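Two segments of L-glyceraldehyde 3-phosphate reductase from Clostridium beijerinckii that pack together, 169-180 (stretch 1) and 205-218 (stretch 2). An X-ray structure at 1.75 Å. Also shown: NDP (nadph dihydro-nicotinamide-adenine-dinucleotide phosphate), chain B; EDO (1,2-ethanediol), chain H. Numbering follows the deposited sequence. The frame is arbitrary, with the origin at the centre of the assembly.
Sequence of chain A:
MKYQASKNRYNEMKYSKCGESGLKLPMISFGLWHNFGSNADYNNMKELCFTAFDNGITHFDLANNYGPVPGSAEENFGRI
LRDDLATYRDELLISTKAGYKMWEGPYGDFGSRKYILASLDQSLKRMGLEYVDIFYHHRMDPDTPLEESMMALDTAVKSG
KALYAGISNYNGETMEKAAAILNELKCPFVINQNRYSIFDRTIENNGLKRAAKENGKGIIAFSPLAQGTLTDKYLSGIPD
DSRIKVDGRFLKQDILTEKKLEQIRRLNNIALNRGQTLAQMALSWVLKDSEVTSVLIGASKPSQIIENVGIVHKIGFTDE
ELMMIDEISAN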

ATOM      1  N   ASN A 169      -0.517  -6.930  -7.270  1.00 19.20           N
ATOM      2  CA  ASN A 169      -1.039  -6.880  -8.640  1.00 20.63           C
ATOM      3  C   ASN A 169      -1.421  -8.280  -9.145  1.00 21.21           C
ATOM      4  O   ASN A 169      -1.577  -8.438 -10.393  1.00 22.77           O
ATOM      5  CB  ASN A 169      -0.047  -6.169  -9.560  1.00 20.79           C
ATOM      6  CG  ASN A 169       0.172  -4.733  -9.128  1.00 21.17           C
ATOM      7  OD1 ASN A 169      -0.791  -3.956  -9.079  1.00 23.08           O
ATOM      8  ND2 ASN A 169       1.413  -4.362  -8.860  1.00 19.47           N
ATOM      9  N   TYR A 170      -1.619  -9.263  -8.265  1.00 20.38           N
ATOM     10  CA  TYR A 170      -2.065 -10.600  -8.707  1.00 21.23           C
ATOM     11  C   TYR A 170      -3.574 -10.595  -8.923  1.00 22.57           C
ATOM     12  O   TYR A 170      -4.287  -9.807  -8.280  1.00 22.10           O
ATOM     13  CB  TYR A 170      -1.648 -11.673  -7.705  1.00 20.58           C
ATOM     14  CG  TYR A 170      -0.256 -12.183  -7.941  1.00 20.07           C
ATOM     15  CD1 TYR A 170       0.826 -11.336  -7.967  1.00 19.34           C
ATOM     16  CD2 TYR A 170      -0.034 -13.531  -8.135  1.00 20.24           C
ATOM     17  CE1 TYR A 170       2.120 -11.830  -8.081  1.00 18.50           C
ATOM     18  CE2 TYR A 170       1.233 -14.028  -8.364  1.00 20.19           C
ATOM     19  CZ  TYR A 170       2.324 -13.182  -8.341  1.00 19.25           C
ATOM     20  OH  TYR A 170       3.576 -13.733  -8.520  1.00 18.94           O
ATOM     21  N   ASN A 171      -4.040 -11.428  -9.861  1.00 24.11           N
ATOM     22  CA  ASN A 171      -5.488 -11.697  -9.999  1.00 25.82           C
ATOM     23  C   ASN A 171      -5.877 -12.830  -9.020  1.00 26.01           C
ATOM     24  O   ASN A 171      -5.000 -13.408  -8.362  1.00 25.14           O
ATOM     25  CB  ASN A 171      -5.904 -11.930 -11.454  1.00 27.60           C
ATOM     26  CG  ASN A 171      -5.196 -13.096 -12.119  1.00 27.77           C
ATOM     27  OD1 ASN A 171      -4.611 -13.939 -11.448  1.00 27.64           O
ATOM     28  ND2 ASN A 171      -5.305 -13.203 -13.434  1.00 28.53           N
ATOM     29  N   GLY A 172      -7.157 -13.156  -8.922  1.00 27.41           N
ATOM     30  CA  GLY A 172      -7.646 -14.181  -7.984  1.00 28.25           C
ATOM     31  C   GLY A 172      -7.114 -15.560  -8.310  1.00 29.10           C
ATOM     32  O   GLY A 172      -6.642 -16.238  -7.394  1.00 28.38           O
ATOM     33  N   GLU A 173      -7.144 -15.965  -9.576  1.00 31.12           N
ATOM     34  CA  GLU A 173      -6.695 -17.322  -9.961  1.00 33.11           C
ATOM     35  C   GLU A 173      -5.216 -17.500  -9.598  1.00 30.93           C
ATOM     36  O   GLU A 173      -4.853 -18.514  -8.960  1.00 30.35           O
ATOM     37  CB  GLU A 173      -6.957 -17.546 -11.441  1.00 37.75           C
ATOM     38  CG  GLU A 173      -6.466 -18.900 -11.916  1.00 41.86           C
ATOM     39  CD  GLU A 173      -6.978 -19.306 -13.290  1.00 46.06           C
ATOM     40  OE1 GLU A 173      -6.396 -20.268 -13.868  1.00 50.04           O
ATOM     41  OE2 GLU A 173      -7.974 -18.677 -13.765  1.00 49.20           O
ATOM     42  N   THR A 174      -4.388 -16.527  -9.932  1.00 28.22           N
ATOM     43  CA  THR A 174      -2.938 -16.635  -9.692  1.00 26.24           C
ATOM     44  C   THR A 174      -2.632 -16.493  -8.194  1.00 25.06           C
ATOM     45  O   THR A 174      -1.673 -17.165  -7.727  1.00 23.42           O
ATOM     46  CB  THR A 174      -2.135 -15.695 -10.590  1.00 26.05           C
ATOM     47  OG1 THR A 174      -2.650 -15.763 -11.919  1.00 27.76           O
ATOM     48  CG2 THR A 174      -0.679 -16.094 -10.574  1.00 25.26           C
ATOM     49  N   MET A 175      -3.372 -15.662  -7.474  1.00 24.20           N
ATOM     50  CA  MET A 175      -3.222 -15.554  -6.011  1.00 24.33           C
ATOM     51  C   MET A 175      -3.447 -16.934  -5.392  1.00 25.08           C
ATOM     52  O   MET A 175      -2.724 -17.235  -4.417  1.00 24.03           O
ATOM     53  CB  MET A 175      -4.210 -14.581  -5.369  1.00 24.62           C
ATOM     54  CG  MET A 175      -3.861 -14.244  -3.945  1.00 24.23           C
ATOM     55  SD  MET A 175      -5.309 -14.286  -2.847  1.00 26.39           S
ATOM     56  CE  MET A 175      -5.589 -16.045  -2.647  1.00 28.28           C
ATOM     57  N   GLU A 176      -4.480 -17.664  -5.829  1.00 27.34           N
ATOM     58  CA  GLU A 176      -4.803 -19.021  -5.314  1.00 29.23           C
ATOM     59  C   GLU A 176      -3.599 -19.946  -5.526  1.00 28.73           C
ATOM     60  O   GLU A 176      -3.242 -20.698  -4.612  1.00 27.34           O
ATOM     61  CB  GLU A 176      -6.028 -19.604  -5.998  1.00 32.46           C
ATOM     62  CG  GLU A 176      -7.313 -18.999  -5.451  1.00 34.43           C
ATOM     63  CD  GLU A 176      -8.593 -19.382  -6.182  1.00 38.14           C
ATOM     64  OE1 GLU A 176      -9.630 -18.908  -5.759  1.00 42.00           O
ATOM     65  OE2 GLU A 176      -8.543 -20.122  -7.195  1.00 41.64           O
ATOM     66  N   LYS A 177      -3.021 -19.912  -6.716  1.00 28.29           N
ATOM     67  CA  LYS A 177      -1.854 -20.767  -7.028  1.00 28.34           C
ATOM     68  C   LYS A 177      -0.675 -20.387  -6.126  1.00 25.98           C
ATOM     69  O   LYS A 177      -0.001 -21.293  -5.621  1.00 24.91           O
ATOM     70  CB  LYS A 177      -1.522 -20.643  -8.506  1.00 30.04           C
ATOM     71  CG  LYS A 177      -2.601 -21.236  -9.392  1.00 33.13           C
ATOM     72  CD  LYS A 177      -2.246 -21.169 -10.833  1.00 35.01           C
ATOM     73  CE  LYS A 177      -3.401 -21.648 -11.678  1.00 38.70           C
ATOM     74  NZ  LYS A 177      -3.072 -21.444 -13.101  1.00 40.94           N
ATOM     75  N   ALA A 178      -0.427 -19.093  -5.941  1.00 23.75           N
ATOM     76  CA  ALA A 178       0.675 -18.594  -5.107  1.00 22.40           C
ATOM     77  C   ALA A 178       0.448 -19.069  -3.670  1.00 22.44           C
ATOM     78  O   ALA A 178       1.422 -19.564  -3.046  1.00 21.09           O
ATOM     79  CB  ALA A 178       0.751 -17.090  -5.166  1.00 21.65           C
ATOM     80  N   ALA A 179      -0.781 -18.935  -3.182  1.00 22.43           N
ATOM     81  CA  ALA A 179      -1.118 -19.344  -1.802  1.00 23.15           C
ATOM     82  C   ALA A 179      -0.818 -20.842  -1.641  1.00 23.89           C
ATOM     83  O   ALA A 179      -0.285 -21.241  -0.574  1.00 23.78           O
ATOM     84  CB  ALA A 179      -2.559 -19.062  -1.487  1.00 23.73           C
ATOM     85  N   ALA A 180      -1.153 -21.658  -2.642  1.00 24.93           N
ATOM     86  CA  ALA A 180      -0.929 -23.116  -2.565  1.00 26.00           C
ATOM     87  C   ALA A 180       0.577 -23.405  -2.495  1.00 24.94           C
ATOM     88  O   ALA A 180       1.004 -24.313  -1.732  1.00 25.00           O
ATOM     89  CB  ALA A 180      -1.582 -23.829  -3.722  1.00 27.10           C
TER
HETATM   90  PA  NDP B 401      -3.292   8.092  -3.343  0.70 32.74           P
HETATM   91  O1A NDP B 401      -4.264   7.585  -4.356  0.70 23.24           O
HETATM   92  O2A NDP B 401      -3.566   8.169  -1.875  0.70 27.82           O
HETATM   93  O5B NDP B 401      -2.683   9.497  -3.836  0.70 30.48           O
HETATM   94  C5B NDP B 401      -1.724  10.192  -2.995  0.70 32.03           C
HETATM   95  C4B NDP B 401      -1.609  11.624  -3.447  0.70 32.06           C
HETATM   96  O4B NDP B 401      -2.935  12.213  -3.419  0.70 32.09           O
HETATM   97  C3B NDP B 401      -0.739  12.553  -2.588  0.70 33.54           C
HETATM   98  O3B NDP B 401       0.635  12.558  -2.966  0.70 31.87           O
HETATM   99  C2B NDP B 401      -1.396  13.901  -2.857  0.70 34.23           C
HETATM  100  O2B NDP B 401      -0.935  14.346  -4.130  0.70 38.68           O
HETATM  101  C1B NDP B 401      -2.872  13.532  -2.933  0.70 33.78           C
HETATM  102  N9A NDP B 401      -3.597  13.554  -1.668  0.70 34.83           N
HETATM  103  C8A NDP B 401      -3.418  12.726  -0.587  0.70 35.78           C
HETATM  104  N7A NDP B 401      -4.263  12.951   0.389  0.70 35.30           N
HETATM  105  C5A NDP B 401      -5.053  13.992  -0.076  0.70 34.90           C
HETATM  106  C6A NDP B 401      -6.136  14.689   0.495  0.70 36.26           C
HETATM  107  N6A NDP B 401      -6.626  14.426   1.704  0.70 36.27           N
HETATM  108  N1A NDP B 401      -6.711  15.673  -0.244  0.70 38.21           N
HETATM  109  C2A NDP B 401      -6.213  15.930  -1.462  0.70 38.31           C
HETATM  110  N3A NDP B 401      -5.207  15.337  -2.101  0.70 37.78           N
HETATM  111  C4A NDP B 401      -4.661  14.365  -1.349  0.70 37.21           C
HETATM  112  O3  NDP B 401      -1.992   7.132  -3.405  0.70 32.63           O
HETATM  113  PN  NDP B 401      -0.794   6.901  -4.442  0.70 33.41           P
HETATM  114  O1N NDP B 401       0.243   7.934  -4.153  0.70 33.60           O
HETATM  115  O2N NDP B 401      -1.302   6.723  -5.836  0.70 35.28           O
HETATM  116  O5D NDP B 401      -0.260   5.468  -3.927  0.70 32.55           O
HETATM  117  C5D NDP B 401      -0.089   5.288  -2.497  0.70 29.31           C
HETATM  118  C4D NDP B 401       0.945   4.214  -2.255  0.70 23.55           C
HETATM  119  O4D NDP B 401       0.490   2.977  -2.832  0.70 27.34           O
HETATM  120  C3D NDP B 401       2.309   4.418  -2.910  0.70 25.75           C
HETATM  121  O3D NDP B 401       3.083   5.354  -2.174  0.70 26.41           O
HETATM  122  C2D NDP B 401       2.843   2.981  -2.863  0.70 25.29           C
HETATM  123  O2D NDP B 401       3.328   2.685  -1.580  0.70 21.22           O
HETATM  124  C1D NDP B 401       1.597   2.158  -3.175  0.70 27.84           C
HETATM  125  N1N NDP B 401       1.505   1.793  -4.611  0.70 28.84           N
HETATM  126  C2N NDP B 401       1.676   0.485  -4.993  0.70 30.28           C
HETATM  127  C3N NDP B 401       1.877   0.118  -6.296  0.70 30.20           C
HETATM  128  C7N NDP B 401       2.063  -1.339  -6.627  0.70 30.62           C
HETATM  129  O7N NDP B 401       2.150  -2.192  -5.723  0.70 25.81           O
HETATM  130  N7N NDP B 401       2.157  -1.655  -7.918  0.70 24.74           N
HETATM  131  C4N NDP B 401       1.894   1.214  -7.327  0.70 32.33           C
HETATM  132  C5N NDP B 401       1.498   2.550  -6.834  0.70 31.83           C
HETATM  133  C6N NDP B 401       1.251   2.765  -5.561  0.70 29.55           C
HETATM  134  P2B NDP B 401      -0.804  15.941  -4.353  0.70 39.52           P
HETATM  135  O1X NDP B 401      -0.538  16.702  -3.070  0.70 39.29           O
HETATM  136  O2X NDP B 401       0.345  16.080  -5.340  0.70 41.67           O
HETATM  137  O3X NDP B 401      -2.152  16.287  -4.967  0.70 44.74           O
HETATM  138  C1  EDO H 407     -15.114 -13.124  -8.265  1.00 47.96           C
HETATM  139  O1  EDO H 407     -14.574 -14.437  -8.137  1.00 50.76           O
HETATM  140  C2  EDO H 407     -14.717 -12.467  -9.539  1.00 46.29           C
HETATM  141  O2  EDO H 407     -14.277 -11.132  -9.358  1.00 38.72           O
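Stretch 2 205-218: NNGLKRAAKENGKG

The helix of stretch 2, 208-214, runs the same way as helix 172-180 of stretch 1: their axes diverge by 27° between their N-to-C directions and approach to 8.5 Å. The two stretches come closest at the N-terminal ends of their helices, where Gly172 CA lies 3.7 Å from Leu208 CA. Here the missing side chain of Gly172 leaves the hollow that admits the backbone of stretch 2: Gly172 CA lies 3.5 Å from Gly207 C, and an ideal CB on Gly172 would stand 2.4 Å from that same Gly207 C, a clash. Gly207, with phi 84°, occupies the N-cap position of its helix. The junction is fastened by one direct hydrogen bond, Gly172 N to Asn206 O at 2.9 Å, and a water extends it, accepting from Glu173 N (3.0 Å) and donating to Asn206 O (2.7 Å). Asn206 also turns back on its own stretch, its OD1 accepting from Leu208 N at 3.0 Å. Leu208 fits beside the entrance to the first helix, with CG 3.4 Å from Tyr170 O.

One turn further on, the main bump is Met175, which points toward stretch 2 and has the largest covered area of either stretch. Met175 CB rests 3.9 Å from Leu208 CD2, Met175 SD 3.8 Å from Ala212 CA, and Met175 CE 3.7 Å from Ala211 O; the small side chains of Ala211 and Ala212 leave room for this sulfur and methyl. Ala211 CB in turn nestles 3.8 Å from Gly172 O. Further along stretch 2, Asn215 ND2 lies 3.9 Å from Met175 CE while donating to Ala211 O at 2.8 Å, and Lys217 extends over small Ala179, Lys217 CE to Ala179 CB 4.1 Å.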

ATOM      1  N   ASN A 205     -13.576  -7.768 -10.060  1.00 32.28           N
ATOM      2  CA  ASN A 205     -13.873  -8.454 -11.348  1.00 34.32           C
ATOM      3  C   ASN A 205     -12.826  -9.499 -11.760  1.00 33.23           C
ATOM      4  O   ASN A 205     -13.161 -10.351 -12.616  1.00 34.24           O
ATOM      5  CB  ASN A 205     -14.004  -7.415 -12.465  1.00 36.03           C
ATOM      6  CG  ASN A 205     -15.086  -6.400 -12.160  1.00 37.69           C
ATOM      7  OD1 ASN A 205     -16.143  -6.762 -11.681  1.00 39.63           O
ATOM      8  ND2 ASN A 205     -14.837  -5.133 -12.424  1.00 38.51           N
ATOM      9  N   ASN A 206     -11.623  -9.476 -11.201  1.00 31.42           N
ATOM     10  CA  ASN A 206     -10.558 -10.446 -11.580  1.00 30.81           C
ATOM     11  C   ASN A 206     -10.397 -11.525 -10.494  1.00 30.21           C
ATOM     12  O   ASN A 206      -9.413 -12.236 -10.528  1.00 29.12           O
ATOM     13  CB  ASN A 206      -9.229  -9.737 -11.842  1.00 29.67           C
ATOM     14  CG  ASN A 206      -8.588  -9.213 -10.584  1.00 27.84           C
ATOM     15  OD1 ASN A 206      -9.162  -9.334  -9.503  1.00 27.74           O
ATOM     16  ND2 ASN A 206      -7.391  -8.651 -10.713  1.00 26.84           N
ATOM     17  N   GLY A 207     -11.319 -11.585  -9.535  1.00 30.90           N
ATOM     18  CA  GLY A 207     -11.351 -12.607  -8.479  1.00 30.59           C
ATOM     19  C   GLY A 207     -10.467 -12.318  -7.285  1.00 28.86           C
ATOM     20  O   GLY A 207     -10.601 -13.073  -6.320  1.00 28.39           O
ATOM     21  N   LEU A 208      -9.659 -11.259  -7.291  1.00 27.36           N
ATOM     22  CA  LEU A 208      -8.669 -11.041  -6.208  1.00 25.73           C
ATOM     23  C   LEU A 208      -9.379 -10.768  -4.887  1.00 25.91           C
ATOM     24  O   LEU A 208      -8.997 -11.405  -3.852  1.00 24.87           O
ATOM     25  CB  LEU A 208      -7.666  -9.950  -6.593  1.00 24.92           C
ATOM     26  CG  LEU A 208      -6.492  -9.729  -5.630  1.00 23.54           C
ATOM     27  CD1 LEU A 208      -6.959  -8.962  -4.401  1.00 23.50           C
ATOM     28  CD2 LEU A 208      -5.816 -11.052  -5.229  1.00 22.93           C
ATOM     29  N   LYS A 209     -10.334  -9.856  -4.861  1.00 26.72           N
ATOM     30  CA  LYS A 209     -10.967  -9.493  -3.570  1.00 27.50           C
ATOM     31  C   LYS A 209     -11.638 -10.716  -2.935  1.00 28.77           C
ATOM     32  O   LYS A 209     -11.395 -10.944  -1.721  1.00 28.50           O
ATOM     33  CB  LYS A 209     -11.924  -8.333  -3.761  1.00 28.31           C
ATOM     34  CG  LYS A 209     -12.335  -7.612  -2.491  1.00 28.54           C
ATOM     35  CD  LYS A 209     -13.252  -6.441  -2.826  1.00 29.66           C
ATOM     36  CE  LYS A 209     -13.791  -5.748  -1.595  1.00 29.77           C
ATOM     37  NZ  LYS A 209     -14.916  -4.834  -1.866  1.00 31.68           N
ATOM     38  N   ARG A 210     -12.356 -11.506  -3.720  1.00 30.22           N
ATOM     39  CA  ARG A 210     -13.034 -12.724  -3.231  1.00 32.44           C
ATOM     40  C   ARG A 210     -12.007 -13.813  -2.866  1.00 30.55           C
ATOM     41  O   ARG A 210     -12.226 -14.457  -1.848  1.00 30.73           O
ATOM     42  CB  ARG A 210     -14.033 -13.215  -4.275  1.00 36.49           C
ATOM     43  CG  ARG A 210     -14.692 -14.551  -3.955  1.00 40.55           C
ATOM     44  CD  ARG A 210     -15.708 -14.828  -5.049  1.00 45.55           C
ATOM     45  NE  ARG A 210     -16.106 -16.227  -5.251  1.00 50.71           N
ATOM     46  CZ  ARG A 210     -17.331 -16.760  -5.091  1.00 54.73           C
ATOM     47  NH1 ARG A 210     -18.375 -16.045  -4.684  1.00 57.14           N
ATOM     48  NH2 ARG A 210     -17.511 -18.043  -5.359  1.00 57.61           N
ATOM     49  N   ALA A 211     -10.974 -14.051  -3.674  1.00 29.05           N
ATOM     50  CA  ALA A 211      -9.967 -15.104  -3.398  1.00 27.96           C
ATOM     51  C   ALA A 211      -9.229 -14.751  -2.105  1.00 26.91           C
ATOM     52  O   ALA A 211      -8.981 -15.655  -1.321  1.00 26.71           O
ATOM     53  CB  ALA A 211      -9.005 -15.282  -4.552  1.00 27.50           C
ATOM     54  N   ALA A 212      -8.877 -13.481  -1.890  1.00 25.83           N
ATOM     55  CA  ALA A 212      -8.134 -13.052  -0.682  1.00 25.17           C
ATOM     56  C   ALA A 212      -9.004 -13.374   0.529  1.00 26.14           C
ATOM     57  O   ALA A 212      -8.530 -14.060   1.451  1.00 26.18           O
ATOM     58  CB  ALA A 212      -7.760 -11.606  -0.741  1.00 24.51           C
ATOM     59  N   LYS A 213     -10.270 -12.955   0.512  1.00 27.74           N
ATOM     60  CA  LYS A 213     -11.195 -13.228   1.624  1.00 29.53           C
ATOM     61  C   LYS A 213     -11.321 -14.748   1.834  1.00 30.75           C
ATOM     62  O   LYS A 213     -11.192 -15.189   2.971  1.00 31.33           O
ATOM     63  CB  LYS A 213     -12.570 -12.609   1.341  1.00 31.66           C
ATOM     64  CG  LYS A 213     -13.576 -12.874   2.440  1.00 34.08           C
ATOM     65  CD  LYS A 213     -14.890 -12.170   2.271  1.00 36.90           C
ATOM     66  CE  LYS A 213     -15.741 -12.320   3.521  1.00 39.09           C
ATOM     67  NZ  LYS A 213     -17.085 -11.736   3.324  1.00 43.05           N
ATOM     68  N   GLU A 214     -11.578 -15.529   0.785  1.00 32.35           N
ATOM     69  CA  GLU A 214     -11.833 -16.977   0.922  1.00 34.08           C
ATOM     70  C   GLU A 214     -10.562 -17.694   1.405  1.00 32.27           C
ATOM     71  O   GLU A 214     -10.726 -18.772   1.948  1.00 32.49           O
ATOM     72  CB  GLU A 214     -12.356 -17.580  -0.380  1.00 37.84           C
ATOM     73  CG  GLU A 214     -13.787 -17.146  -0.697  1.00 41.49           C
ATOM     74  CD  GLU A 214     -14.436 -17.695  -1.958  1.00 45.26           C
ATOM     75  OE1 GLU A 214     -15.686 -17.561  -2.113  1.00 50.52           O
ATOM     76  OE2 GLU A 214     -13.697 -18.231  -2.789  1.00 50.45           O
ATOM     77  N   ASN A 215      -9.363 -17.149   1.193  1.00 29.92           N
ATOM     78  CA  ASN A 215      -8.090 -17.834   1.577  1.00 29.27           C
ATOM     79  C   ASN A 215      -7.446 -17.183   2.813  1.00 27.54           C
ATOM     80  O   ASN A 215      -6.281 -17.500   3.131  1.00 27.07           O
ATOM     81  CB  ASN A 215      -7.133 -17.919   0.395  1.00 29.28           C
ATOM     82  CG  ASN A 215      -7.665 -18.856  -0.669  1.00 32.27           C
ATOM     83  OD1 ASN A 215      -7.365 -20.052  -0.622  1.00 35.25           O
ATOM     84  ND2 ASN A 215      -8.497 -18.362  -1.583  1.00 30.98           N
ATOM     85  N   GLY A 216      -8.152 -16.271   3.458  1.00 26.89           N
ATOM     86  CA  GLY A 216      -7.697 -15.574   4.670  1.00 26.03           C
ATOM     87  C   GLY A 216      -6.463 -14.729   4.464  1.00 24.44           C
ATOM     88  O   GLY A 216      -5.670 -14.621   5.404  1.00 24.18           O
ATOM     89  N   LYS A 217      -6.307 -14.109   3.294  1.00 23.13           N
ATOM     90  CA  LYS A 217      -5.205 -13.177   3.001  1.00 21.34           C
ATOM     91  C   LYS A 217      -5.701 -11.738   3.092  1.00 21.36           C
ATOM     92  O   LYS A 217      -6.861 -11.452   2.708  1.00 21.39           O
ATOM     93  CB  LYS A 217      -4.646 -13.429   1.604  1.00 21.13           C
ATOM     94  CG  LYS A 217      -4.347 -14.874   1.307  1.00 21.80           C
ATOM     95  CD  LYS A 217      -3.261 -15.440   2.251  1.00 22.00           C
ATOM     96  CE  LYS A 217      -3.008 -16.907   1.960  1.00 22.76           C
ATOM     97  NZ  LYS A 217      -1.960 -17.451   2.839  1.00 22.67           N
ATOM     98  N   GLY A 218      -4.856 -10.872   3.621  1.00 20.27           N
ATOM     99  CA  GLY A 218      -5.172  -9.446   3.685  1.00 20.51           C
ATOM    100  C   GLY A 218      -5.103  -8.807   2.309  1.00 20.53           C
ATOM    101  O   GLY A 218      -4.568  -9.417   1.344  1.00 19.61           O
TER
HETATM  102  O   HOH W   1      -8.459 -14.488 -11.777  1.00 31.44           O
HETATM  103  O   HOH W   2     -12.256 -17.310  -4.767  1.00 48.15           O
HETATM  104  O   HOH W   3      -0.258 -19.409   1.661  1.00 22.86           O